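Sts-2 protein (Mus musculus, PDB 3D4I) is a suppressor of T-cell receptor signalling whose 2H-phosphatase domain, of the phosphoglycerate-mutase-like histidine phosphatase family, has an acid-dependent phosphatase activity. Local coordinates at the interface of chains A and B. Sequence-based numbering; all coordinates share one arbitrary frame. Chains: chain A/B, Sts-2 protein.

The interface of chains A and B. Residues chain A 73, 77-78, 81, 256-258; chain B 42, 45, 69-70.
The carbonyl oxygen of B:Leu45 is gripped by two donors of its own chain. Guanidinium NH2 of B:Arg42 reaches B:Leu45 O at 2.8 Å, in the carbonyl plane and on a lone pair; the hydroxyl OG of B:Ser69 also gives it a hydrogen bond, in the same plane. Together they probably steady the loop that carries B:Leu45 against chain A. At the other end of the same residue, the backbone N of B:Leu45 donates to A:Thr257 O at 2.7 Å, nearly straight (173° at H) and almost along the C=O axis. The B:Leu45 side chain, CG anti to the carbonyl carbon (chi1 -60°), sends CD2 against A:Ala81 CB at 3.5 Å and slides past A:Leu77, which points the opposite way. A:Leu77 has CG anti to its backbone N (chi1 -163°), so CD2 meets B:Leu45 CB at 3.8 Å while CD1 lies at the guanidinium edge, in plane. B:Leu45 CD2 sits over the centre of one guanidinium face and probably helps to fix its orientation, and water 1 links both terminal nitrogens, NH1 and NH2 of B:Arg42, to A:Leu77 O, 2.8 Å from that water. One turn nearer the start of the helix, A:Phe73 touches tip first, its CZ 3.5 Å from B:Cys70 CA and its CE1 beside the carbonyl of B:Ser69. An alanine here removes the ring and its contact with the start of the partner helix, and would probably loosen the packing beside B:Ser69 and B:Cys70. The patch joins helix 69-85 and the loop residues 256-258 of chain A to a loop and the first turn of helix 69-85 of chain B, and recurs with chains exchanged across the two-fold of this histidine phosphatase homodimer.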
loop_
_atom_site.group_PDB
_atom_site.type_symbol
_atom_site.label_atom_id
_atom_site.label_comp_id
_atom_site.label_asym_id
_atom_site.label_seq_id
_atom_site.Cartn_x
_atom_site.Cartn_y
_atom_site.Cartn_z
ATOM N N PHE A 73 -4.173 -1.973 2.042
ATOM C CA PHE A 73 -3.993 -1.135 0.851
ATOM C C PHE A 73 -4.101 -1.961 -0.449
ATOM O O PHE A 73 -4.800 -1.542 -1.375
ATOM C CB PHE A 73 -2.669 -0.332 0.925
ATOM C CG PHE A 73 -1.930 -0.218 -0.403
ATOM C CD1 PHE A 73 -2.361 0.689 -1.390
ATOM C CD2 PHE A 73 -0.808 -1.003 -0.655
ATOM C CE1 PHE A 73 -1.673 0.791 -2.613
ATOM C CE2 PHE A 73 -0.099 -0.900 -1.893
ATOM C CZ PHE A 73 -0.557 -0.004 -2.864
ATOM N N LEU A 77 -7.012 -1.433 -3.222
ATOM C CA LEU A 77 -6.597 -1.028 -4.570
ATOM C C LEU A 77 -7.183 -1.953 -5.645
ATOM O O LEU A 77 -7.696 -1.496 -6.681
ATOM C CB LEU A 77 -5.060 -0.995 -4.681
ATOM C CG LEU A 77 -4.446 -0.230 -5.866
ATOM C CD1 LEU A 77 -4.649 1.290 -5.671
ATOM C CD2 LEU A 77 -2.988 -0.577 -5.972
ATOM N N ALA A 78 -7.093 -3.251 -5.403
ATOM C CA ALA A 78 -7.775 -4.259 -6.242
ATOM C C ALA A 78 -9.300 -4.062 -6.343
ATOM O O ALA A 78 -9.857 -4.145 -7.437
ATOM C CB ALA A 78 -7.458 -5.670 -5.723
ATOM N N ALA A 81 -9.977 -1.074 -8.513
ATOM C CA ALA A 81 -9.769 -1.434 -9.928
ATOM C C ALA A 81 -10.953 -2.244 -10.464
ATOM O O ALA A 81 -11.419 -2.012 -11.587
ATOM C CB ALA A 81 -8.458 -2.204 -10.123
ATOM N N LYS A 256 -5.569 -5.353 -13.658
ATOM C CA LYS A 256 -4.122 -5.574 -13.805
ATOM C C LYS A 256 -3.477 -6.104 -12.541
ATOM O O LYS A 256 -4.093 -6.068 -11.469
ATOM C CB LYS A 256 -3.440 -4.269 -14.214
ATOM C CG LYS A 256 -4.045 -3.631 -15.438
ATOM C CD LYS A 256 -3.730 -4.416 -16.697
ATOM C CE LYS A 256 -4.115 -3.580 -17.921
ATOM N NZ LYS A 256 -3.663 -4.227 -19.184
ATOM N N THR A 257 -2.236 -6.577 -12.683
ATOM C CA THR A 257 -1.373 -6.901 -11.548
ATOM C C THR A 257 -1.015 -5.647 -10.737
ATOM O O THR A 257 -1.248 -4.539 -11.168
ATOM C CB THR A 257 -0.049 -7.519 -12.024
ATOM O OG1 THR A 257 0.548 -6.680 -13.029
ATOM C CG2 THR A 257 -0.306 -8.868 -12.613
ATOM N N LEU A 258 -0.456 -5.862 -9.556
ATOM C CA LEU A 258 0.033 -4.804 -8.702
ATOM C C LEU A 258 1.474 -5.133 -8.347
ATOM O O LEU A 258 1.739 -6.144 -7.685
ATOM C CB LEU A 258 -0.819 -4.691 -7.437
ATOM C CG LEU A 258 -0.175 -3.881 -6.293
ATOM C CD1 LEU A 258 0.037 -2.424 -6.655
ATOM C CD2 LEU A 258 -1.032 -4.063 -5.024
ATOM N N ARG B 42 -3.349 2.584 -17.296
ATOM C CA ARG B 42 -2.728 2.003 -16.128
ATOM C C ARG B 42 -2.400 0.533 -16.420
ATOM O O ARG B 42 -3.296 -0.306 -16.328
ATOM C CB ARG B 42 -3.774 2.092 -15.013
ATOM C CG ARG B 42 -3.287 2.261 -13.640
ATOM C CD ARG B 42 -4.500 2.533 -12.730
ATOM N NE ARG B 42 -4.173 2.249 -11.342
ATOM C CZ ARG B 42 -5.032 1.832 -10.424
ATOM N NH1 ARG B 42 -6.318 1.618 -10.718
ATOM N NH2 ARG B 42 -4.588 1.578 -9.213
ATOM N N LEU B 45 -1.536 -1.864 -11.411
ATOM C CA LEU B 45 -2.256 -1.070 -10.391
ATOM C C LEU B 45 -1.371 -0.079 -9.596
ATOM O O LEU B 45 -1.871 0.876 -8.975
ATOM C CB LEU B 45 -3.068 -1.969 -9.460
ATOM C CG LEU B 45 -4.140 -2.836 -10.146
ATOM C CD1 LEU B 45 -4.981 -3.493 -9.067
ATOM C CD2 LEU B 45 -5.042 -1.974 -11.061
ATOM N N SER B 69 0.926 4.196 -6.632
ATOM C CA SER B 69 -0.158 3.883 -5.698
ATOM C C SER B 69 0.327 3.529 -4.284
ATOM O O SER B 69 -0.269 3.949 -3.287
ATOM C CB SER B 69 -1.013 2.744 -6.257
ATOM O OG SER B 69 -1.610 3.208 -7.454
ATOM N N CYS B 70 1.390 2.744 -4.212
ATOM C CA CYS B 70 2.006 2.379 -2.949
ATOM C C CYS B 70 2.576 3.632 -2.239
ATOM O O CYS B 70 2.419 3.767 -1.031
ATOM C CB CYS B 70 3.092 1.334 -3.192
ATOM S SG CYS B 70 3.824 0.695 -1.717
HETATM O O HOH W 1 -7.158 0.944 -8.024
#